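Local coordinates for dual specificity protein phosphatase 18 (Homo sapiens, PDB 2ESB), which removes phosphate from tyrosine and from serine or threonine in protein substrates, and prefers phosphotyrosine or doubly phosphorylated MAP kinase peptides over those carrying phosphothreonine alone, at residues V69-A72 with R78-D81; L114-L119 with G146-L151; S26-N31 with N44-V49. One frame throughout, in Å; residues are numbered along the deposited sequence.

Contact 1: residues V69-A72 with R78-D81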
loop_
_atom_site.group_PDB
_atom_site.type_symbol
_atom_site.label_atom_id
_atom_site.label_comp_id
_atom_site.label_asym_id
_atom_site.label_seq_id
_atom_site.Cartn_x
_atom_site.Cartn_y
_atom_site.Cartn_z
ATOM N N VAL A 69 -5.984 -2.701 9.487
ATOM C CA VAL A 69 -5.247 -3.942 9.241
ATOM C C VAL A 69 -4.106 -3.776 10.235
ATOM O O VAL A 69 -3.105 -3.117 9.940
ATOM C CB VAL A 69 -4.698 -3.980 7.807
ATOM C CG1 VAL A 69 -3.940 -5.294 7.560
ATOM C CG2 VAL A 69 -5.844 -3.829 6.837
ATOM N N PRO A 70 -4.247 -4.373 11.430
ATOM C CA PRO A 70 -3.262 -4.292 12.510
ATOM C C PRO A 70 -1.945 -5.038 12.346
ATOM O O PRO A 70 -1.776 -6.123 12.897
ATOM C CB PRO A 70 -4.058 -4.785 13.718
ATOM C CG PRO A 70 -4.855 -5.900 13.112
ATOM C CD PRO A 70 -5.349 -5.288 11.803
ATOM N N VAL A 71 -1.015 -4.456 11.593
ATOM C CA VAL A 71 0.298 -5.070 11.418
ATOM C C VAL A 71 1.378 -4.074 11.786
ATOM O O VAL A 71 1.226 -2.869 11.585
ATOM C CB VAL A 71 0.546 -5.541 9.971
ATOM C CG1 VAL A 71 -0.469 -6.624 9.590
ATOM C CG2 VAL A 71 0.458 -4.371 9.026
ATOM N N ALA A 72 2.453 -4.585 12.371
ATOM C CA ALA A 72 3.584 -3.763 12.742
ATOM C C ALA A 72 4.460 -3.733 11.499
ATOM O O ALA A 72 4.330 -4.596 10.624
ATOM C CB ALA A 72 4.341 -4.406 13.909
ATOM N N ARG A 78 2.730 -10.776 8.801
ATOM C CA ARG A 78 2.082 -11.392 7.651
ATOM C C ARG A 78 1.127 -10.464 6.896
ATOM O O ARG A 78 -0.073 -10.740 6.804
ATOM C CB ARG A 78 1.323 -12.645 8.099
ATOM C CG ARG A 78 2.205 -13.718 8.722
ATOM C CD ARG A 78 1.367 -14.924 9.141
ATOM N NE ARG A 78 0.672 -15.528 8.005
ATOM C CZ ARG A 78 1.289 -16.031 6.939
ATOM N NH1 ARG A 78 2.614 -16.004 6.863
ATOM N NH2 ARG A 78 0.587 -16.554 5.942
ATOM N N LEU A 79 1.651 -9.374 6.345
ATOM C CA LEU A 79 0.814 -8.447 5.596
ATOM C C LEU A 79 0.220 -9.201 4.423
ATOM O O LEU A 79 -0.880 -8.886 3.963
ATOM C CB LEU A 79 1.632 -7.278 5.048
ATOM C CG LEU A 79 1.238 -5.846 5.403
ATOM C CD1 LEU A 79 1.959 -4.925 4.431
ATOM C CD2 LEU A 79 -0.273 -5.631 5.326
ATOM N N CYS A 80 0.963 -10.193 3.937
ATOM C CA CYS A 80 0.526 -11.012 2.807
ATOM C C CYS A 80 -0.877 -11.590 2.978
ATOM O O CYS A 80 -1.586 -11.778 1.986
ATOM C CB CYS A 80 1.520 -12.150 2.546
ATOM S SG CYS A 80 1.837 -13.199 3.975
ATOM N N ASP A 81 -1.297 -11.866 4.213
ATOM C CA ASP A 81 -2.650 -12.409 4.409
ATOM C C ASP A 81 -3.725 -11.409 4.000
ATOM O O ASP A 81 -4.885 -11.771 3.793
ATOM C CB ASP A 81 -2.880 -12.829 5.859
ATOM C CG ASP A 81 -1.931 -13.924 6.301
ATOM O OD1 ASP A 81 -1.443 -14.676 5.433
ATOM O OD2 ASP A 81 -1.682 -14.036 7.517
#

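Contact 2: residues L114-L119 with G146-L151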
loop_
_atom_site.group_PDB
_atom_site.type_symbol
_atom_site.label_atom_id
_atom_site.label_comp_id
_atom_site.label_asym_id
_atom_site.label_seq_id
_atom_site.Cartn_x
_atom_site.Cartn_y
_atom_site.Cartn_z
ATOM N N LEU A 114 0.737 -2.820 0.434
ATOM C CA LEU A 114 -0.616 -3.201 0.023
ATOM C C LEU A 114 -0.955 -2.561 -1.320
ATOM O O LEU A 114 -1.656 -3.154 -2.146
ATOM C CB LEU A 114 -1.652 -2.801 1.081
ATOM C CG LEU A 114 -1.597 -3.637 2.367
ATOM C CD1 LEU A 114 -2.845 -3.406 3.184
ATOM C CD2 LEU A 114 -1.503 -5.117 2.025
ATOM N N CYS A 115 -0.448 -1.350 -1.535
ATOM C CA CYS A 115 -0.679 -0.656 -2.792
ATOM C C CYS A 115 -0.047 -1.454 -3.940
ATOM O O CYS A 115 -0.673 -1.642 -4.984
ATOM C CB CYS A 115 -0.085 0.751 -2.743
ATOM S SG CYS A 115 -0.193 1.633 -4.343
ATOM N N LEU A 116 1.187 -1.929 -3.743
ATOM C CA LEU A 116 1.859 -2.710 -4.781
ATOM C C LEU A 116 1.066 -3.972 -5.108
ATOM O O LEU A 116 0.915 -4.328 -6.277
ATOM C CB LEU A 116 3.285 -3.096 -4.353
ATOM C CG LEU A 116 4.251 -1.938 -4.079
ATOM C CD1 LEU A 116 5.627 -2.496 -3.729
ATOM C CD2 LEU A 116 4.338 -1.021 -5.305
ATOM N N ALA A 117 0.545 -4.638 -4.079
ATOM C CA ALA A 117 -0.226 -5.853 -4.299
ATOM C C ALA A 117 -1.466 -5.532 -5.118
ATOM O O ALA A 117 -1.821 -6.264 -6.050
ATOM C CB ALA A 117 -0.631 -6.493 -2.950
ATOM N N TYR A 118 -2.125 -4.432 -4.775
ATOM C CA TYR A 118 -3.327 -4.033 -5.496
ATOM C C TYR A 118 -3.042 -3.753 -6.972
ATOM O O TYR A 118 -3.773 -4.226 -7.852
ATOM C CB TYR A 118 -3.946 -2.795 -4.840
ATOM C CG TYR A 118 -4.977 -2.109 -5.708
ATOM C CD1 TYR A 118 -6.254 -2.653 -5.883
ATOM C CD2 TYR A 118 -4.653 -0.952 -6.405
ATOM C CE1 TYR A 118 -7.176 -2.054 -6.746
ATOM C CE2 TYR A 118 -5.560 -0.345 -7.261
ATOM C CZ TYR A 118 -6.816 -0.902 -7.432
ATOM O OH TYR A 118 -7.687 -0.319 -8.316
ATOM N N LEU A 119 -1.988 -2.982 -7.244
ATOM C CA LEU A 119 -1.637 -2.647 -8.625
ATOM C C LEU A 119 -1.359 -3.889 -9.465
ATOM O O LEU A 119 -1.761 -3.957 -10.628
ATOM C CB LEU A 119 -0.424 -1.715 -8.669
ATOM C CG LEU A 119 -0.663 -0.292 -8.159
ATOM C CD1 LEU A 119 0.642 0.496 -8.151
ATOM C CD2 LEU A 119 -1.692 0.395 -9.051
ATOM N N GLY A 146 10.991 -7.942 4.398
ATOM C CA GLY A 146 10.065 -9.054 4.550
ATOM C C GLY A 146 8.847 -8.854 3.651
ATOM O O GLY A 146 8.317 -9.802 3.070
ATOM N N PHE A 147 8.388 -7.614 3.539
ATOM C CA PHE A 147 7.240 -7.331 2.686
ATOM C C PHE A 147 7.634 -7.572 1.221
ATOM O O PHE A 147 6.820 -8.012 0.416
ATOM C CB PHE A 147 6.765 -5.883 2.894
ATOM C CG PHE A 147 6.164 -5.622 4.263
ATOM C CD1 PHE A 147 5.920 -4.317 4.693
ATOM C CD2 PHE A 147 5.829 -6.680 5.109
ATOM C CE1 PHE A 147 5.350 -4.065 5.950
ATOM C CE2 PHE A 147 5.260 -6.447 6.365
ATOM C CZ PHE A 147 5.019 -5.138 6.789
ATOM N N TRP A 148 8.886 -7.292 0.875
ATOM C CA TRP A 148 9.336 -7.533 -0.488
ATOM C C TRP A 148 9.264 -9.030 -0.802
ATOM O O TRP A 148 8.780 -9.427 -1.862
ATOM C CB TRP A 148 10.757 -7.002 -0.700
ATOM C CG TRP A 148 10.769 -5.550 -1.064
ATOM C CD1 TRP A 148 11.178 -4.508 -0.289
ATOM C CD2 TRP A 148 10.309 -4.980 -2.297
ATOM N NE1 TRP A 148 10.999 -3.318 -0.959
ATOM C CE2 TRP A 148 10.466 -3.582 -2.194
ATOM C CE3 TRP A 148 9.776 -5.520 -3.480
ATOM C CZ2 TRP A 148 10.108 -2.706 -3.233
ATOM C CZ3 TRP A 148 9.419 -4.651 -4.514
ATOM C CH2 TRP A 148 9.586 -3.260 -4.382
ATOM N N GLU A 149 9.730 -9.865 0.121
ATOM C CA GLU A 149 9.671 -11.314 -0.089
ATOM C C GLU A 149 8.209 -11.738 -0.272
ATOM O O GLU A 149 7.887 -12.599 -1.098
ATOM C CB GLU A 149 10.257 -12.058 1.117
ATOM C CG GLU A 149 11.766 -11.972 1.266
ATOM C CD GLU A 149 12.232 -12.357 2.667
ATOM O OE1 GLU A 149 11.661 -13.309 3.243
ATOM O OE2 GLU A 149 13.168 -11.713 3.187
ATOM N N GLN A 150 7.322 -11.147 0.524
ATOM C CA GLN A 150 5.901 -11.461 0.426
ATOM C C GLN A 150 5.328 -11.014 -0.915
ATOM O O GLN A 150 4.521 -11.728 -1.527
ATOM C CB GLN A 150 5.137 -10.811 1.581
ATOM C CG GLN A 150 5.352 -11.536 2.911
ATOM C CD GLN A 150 4.853 -10.734 4.096
ATOM O OE1 GLN A 150 3.755 -10.193 4.064
ATOM N NE2 GLN A 150 5.659 -10.661 5.154
ATOM N N LEU A 151 5.752 -9.839 -1.374
ATOM C CA LEU A 151 5.281 -9.302 -2.658
ATOM C C LEU A 151 5.802 -10.137 -3.830
ATOM O O LEU A 151 5.093 -10.368 -4.808
ATOM C CB LEU A 151 5.712 -7.838 -2.811
ATOM C CG LEU A 151 4.939 -6.838 -1.945
ATOM C CD1 LEU A 151 5.644 -5.484 -1.966
ATOM C CD2 LEU A 151 3.507 -6.703 -2.455
#

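Contact 3: residues S26-N31 with N44-V49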
loop_
_atom_site.group_PDB
_atom_site.type_symbol
_atom_site.label_atom_id
_atom_site.label_comp_id
_atom_site.label_asym_id
_atom_site.label_seq_id
_atom_site.Cartn_x
_atom_site.Cartn_y
_atom_site.Cartn_z
ATOM N N SER A 26 -8.645 6.220 -8.094
ATOM C CA SER A 26 -9.389 5.979 -6.854
ATOM C C SER A 26 -8.555 5.494 -5.670
ATOM O O SER A 26 -9.103 4.988 -4.680
ATOM C CB SER A 26 -10.492 4.954 -7.104
ATOM O OG SER A 26 -9.933 3.665 -7.274
ATOM N N LEU A 27 -7.238 5.612 -5.765
ATOM C CA LEU A 27 -6.389 5.169 -4.668
ATOM C C LEU A 27 -5.319 6.189 -4.345
ATOM O O LEU A 27 -4.703 6.757 -5.251
ATOM C CB LEU A 27 -5.727 3.839 -5.012
ATOM C CG LEU A 27 -4.801 3.275 -3.927
ATOM C CD1 LEU A 27 -5.618 2.912 -2.687
ATOM C CD2 LEU A 27 -4.073 2.039 -4.481
ATOM N N TYR A 28 -5.114 6.412 -3.048
ATOM C CA TYR A 28 -4.115 7.350 -2.536
ATOM C C TYR A 28 -3.333 6.702 -1.391
ATOM O O TYR A 28 -3.809 5.758 -0.756
ATOM C CB TYR A 28 -4.789 8.603 -1.969
ATOM C CG TYR A 28 -5.652 9.389 -2.934
ATOM C CD1 TYR A 28 -6.879 8.888 -3.364
ATOM C CD2 TYR A 28 -5.259 10.655 -3.379
ATOM C CE1 TYR A 28 -7.704 9.627 -4.208
ATOM C CE2 TYR A 28 -6.080 11.411 -4.233
ATOM C CZ TYR A 28 -7.298 10.885 -4.638
ATOM O OH TYR A 28 -8.118 11.598 -5.471
ATOM N N ILE A 29 -2.140 7.221 -1.121
ATOM C CA ILE A 29 -1.320 6.737 -0.008
ATOM C C ILE A 29 -0.887 7.957 0.808
ATOM O O ILE A 29 -0.604 9.015 0.240
ATOM C CB ILE A 29 -0.017 6.046 -0.464
ATOM C CG1 ILE A 29 -0.317 4.765 -1.245
ATOM C CG2 ILE A 29 0.825 5.711 0.761
ATOM C CD1 ILE A 29 0.950 4.130 -1.844
ATOM N N SER A 30 -0.821 7.826 2.126
ATOM C CA SER A 30 -0.386 8.962 2.944
ATOM C C SER A 30 0.164 8.511 4.282
ATOM O O SER A 30 0.153 7.317 4.608
ATOM C CB SER A 30 -1.552 9.932 3.200
ATOM O OG SER A 30 -2.353 9.487 4.292
ATOM N N ASN A 31 0.661 9.467 5.060
ATOM C CA ASN A 31 1.161 9.148 6.386
ATOM C C ASN A 31 -0.026 9.293 7.349
ATOM O O ASN A 31 -1.153 9.578 6.921
ATOM C CB ASN A 31 2.308 10.087 6.778
ATOM C CG ASN A 31 1.862 11.518 6.926
ATOM O OD1 ASN A 31 0.707 11.850 6.666
ATOM N ND2 ASN A 31 2.780 12.383 7.349
ATOM N N ASN A 44 -10.198 15.627 -1.510
ATOM C CA ASN A 44 -9.751 14.603 -2.441
ATOM C C ASN A 44 -10.844 13.551 -2.585
ATOM O O ASN A 44 -10.626 12.478 -3.147
ATOM C CB ASN A 44 -8.455 13.965 -1.945
ATOM C CG ASN A 44 -7.260 14.873 -2.129
ATOM O OD1 ASN A 44 -6.683 14.937 -3.208
ATOM N ND2 ASN A 44 -6.897 15.598 -1.079
ATOM N N GLN A 45 -12.018 13.864 -2.050
ATOM C CA GLN A 45 -13.162 12.967 -2.134
ATOM C C GLN A 45 -12.897 11.544 -1.639
ATOM O O GLN A 45 -13.342 10.575 -2.254
ATOM C CB GLN A 45 -13.674 12.927 -3.576
ATOM C CG GLN A 45 -14.335 14.222 -4.017
ATOM C CD GLN A 45 -14.751 14.189 -5.476
ATOM O OE1 GLN A 45 -13.952 14.462 -6.374
ATOM N NE2 GLN A 45 -16.002 13.837 -5.718
ATOM N N ILE A 46 -12.183 11.417 -0.523
ATOM C CA ILE A 46 -11.911 10.095 0.039
ATOM C C ILE A 46 -13.169 9.548 0.736
ATOM O O ILE A 46 -13.767 10.230 1.572
ATOM C CB ILE A 46 -10.770 10.146 1.077
ATOM C CG1 ILE A 46 -9.504 10.753 0.460
ATOM C CG2 ILE A 46 -10.482 8.739 1.586
ATOM C CD1 ILE A 46 -9.015 10.036 -0.786
ATOM N N THR A 47 -13.552 8.315 0.420
ATOM C CA THR A 47 -14.745 7.709 1.027
ATOM C C THR A 47 -14.425 6.486 1.860
ATOM O O THR A 47 -15.264 6.011 2.635
ATOM C CB THR A 47 -15.778 7.282 -0.041
ATOM O OG1 THR A 47 -15.178 6.357 -0.954
ATOM C CG2 THR A 47 -16.285 8.484 -0.808
ATOM N N MET A 48 -13.206 5.981 1.693
ATOM C CA MET A 48 -12.742 4.802 2.408
ATOM C C MET A 48 -11.312 5.018 2.901
ATOM O O MET A 48 -10.438 5.411 2.130
ATOM C CB MET A 48 -12.763 3.580 1.476
ATOM C CG MET A 48 -12.352 2.270 2.158
ATOM S SD MET A 48 -13.634 1.672 3.290
ATOM C CE MET A 48 -12.643 0.969 4.602
ATOM N N VAL A 49 -11.086 4.766 4.185
ATOM C CA VAL A 49 -9.761 4.907 4.776
ATOM C C VAL A 49 -9.319 3.559 5.339
ATOM O O VAL A 49 -9.994 2.973 6.193
ATOM C CB VAL A 49 -9.752 5.954 5.916
ATOM C CG1 VAL A 49 -8.385 5.960 6.597
ATOM C CG2 VAL A 49 -10.064 7.354 5.353
HETATM O O HOH W 1 -7.478 14.179 -5.684
#

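Contact 1: residues V69-A72 with R78-D81
Leu79 and Val71 meet at about a right angle, with the branched end of the leucine set against one methyl of the valine. The methyl in question is CG2: it lies 4.0 Å from Leu79 CD2, and Leu79 CG is equally near. Val71 turns this branch inward because its first torsion, chi1 -62°, places CG1 beside the backbone N and leaves CG2 between N and the carbonyl carbon. The same leucine methyl also serves Val69, whose CG1 stands 4.3 Å from Leu79 CD2, so that one methyl touches both valines. Pro70, centre of an inverse gamma turn with a weak Val71 N to Val69 O bond, lies between the valines, which both point at 78-81. Leu79 CB leaves the backbone at the flank of the contact, yet the end of the side chain comes nearer; chi1 -123°, off the staggered positions, is consistent with an end swung toward the valines. Around these branches, Val52 touches both Val71 and Leu79, while Phe147 and Leu114 pack on the leucine, a buried apolar cluster.

Within 78-81 the polar groups pair with each other. Arg78 points away from the valines and forms a salt bridge with Asp81, NH2 to OD1 at 2.8 Å and NE to OD2 at 2.8 Å, though both N-H directions are bent and the bonds are weak. Cys80 SG sits 3.8 Å above one face of the guanidinium plane, offset toward its rim.

Both segments belong to the loop between strand 65-68 and helix 83-95. In dual-specificity phosphatases this loop carries the general acid, and the side chain of Val71 lies about 7 Å from that of Cys104, the predicted phosphocysteine nucleophile, consistent with a wall near the active-site pocket.

Contact 2: residues L114-L119 with G146-L151
Leu116 and Leu151 face each other between two nearly parallel helices and supply most of the apolar contact. Their side chains cross at about a right angle, and the CD1 methyls press together at 3.5 Å, tighter than usual for two carbons. Leu116 CB lies against the fork of the other leucine, 4.1 Å from both Leu151 CD1 and Leu151 CD2. The second methyl of Leu151 reaches the backbone of the opposite helix, with CD2 4.0 Å from Ala117 N and 4.2 Å from Ala117 CB; the small alanine lets this branch come close. With an alanine in place of Leu151, both methyls would be gone, and Leu116 CD1 and the Ala117 surface would probably be left facing a gap between the helices.

An aromatic contact flanks the leucines. The CB of Trp148 points away from 114-119, yet with chi1 at -86°, CG beside the backbone N, the end of the indole comes nearer, with CH2 4.1 Å from Leu116 CD1, an oblique approach. The polar end of the indole is used on another side, where NE1 is hydrogen-bonded to Tyr178 OH, which probably limits rotation of the ring.

The axes of the two segments pass 10.7 Å apart at 13°. Phe83 of helix 83-95 touches Ala117 and Leu151, so a third helix closes on the same seam. Because the side chains meet through carbon alone, these two segments are held by shape and by exclusion of water, with no hydrogen bond joining them.

Contact 3: residues S26-N31 with N44-V49
Tyr28 OH is gripped by two partners, a water at 2.7 Å and the guanidinium NH1 of Arg99. The water lies at the edge of the phenol ring, in its plane, and donates a hydrogen bond to Asn44 OD1, also 2.7 Å away, which bridges the strand to the end of helix 38-43. Direct approach between the two residues is looser: Tyr28 OH stays 3.5 Å from Asn44 O, while Asn44 OD1 comes obliquely to 3.7 Å from Tyr28 CE2. The amide plane is tilted by 70° against the ring. Its other end is occupied as well, since ND2 binds Met40 O within the helix.

Ile46 makes the apolar half of the contact. Its CD1 methyl sits over the ring face, 3.9 Å from the centroid of Tyr28 and 28° off the normal, a CH-pi contact in which CD1 of the tyrosine is the nearest carbon at 3.5 Å. Asn44 and Ile46 lie on the same side of the ring. Between them comes Gln45, the C-prime residue of a Schellman motif that ends the helix, which is consistent with both neighbours reaching that side.

Tyr28 therefore meets the helix end and the turn after it in two ways: the face takes a methyl, while the hydroxyl, shared between water and arginine, is satisfied despite its burial. A bond to the Arg99 cation is likely to polarise that hydroxyl.

In the fold
All residues that touch in contacts 1 and 2 are buried, and contact 2 lies nearest the middle of the chain, about 7 Å from its centre to that of the chain, against 11 Å for the others; in contact 3 Asn44 is partly exposed, so it reaches nearer the surface. Contacts 1 and 2 share a boundary: Gln150 OE1 accepts a hydrogen bond from the backbone N of Cys80, 2.8 Å away, tying loop to helix. Contact 3 meets contact 2 where Leu27 and Ile29 pack on Cys115; contacts 1 and 3 do not touch. Chemistry follows position: carbon-to-carbon side-chain packing between helices, apolar packing in the loop with a salt bridge internal to 78-81, and a water bridge beside a methyl-ring contact at the sheet.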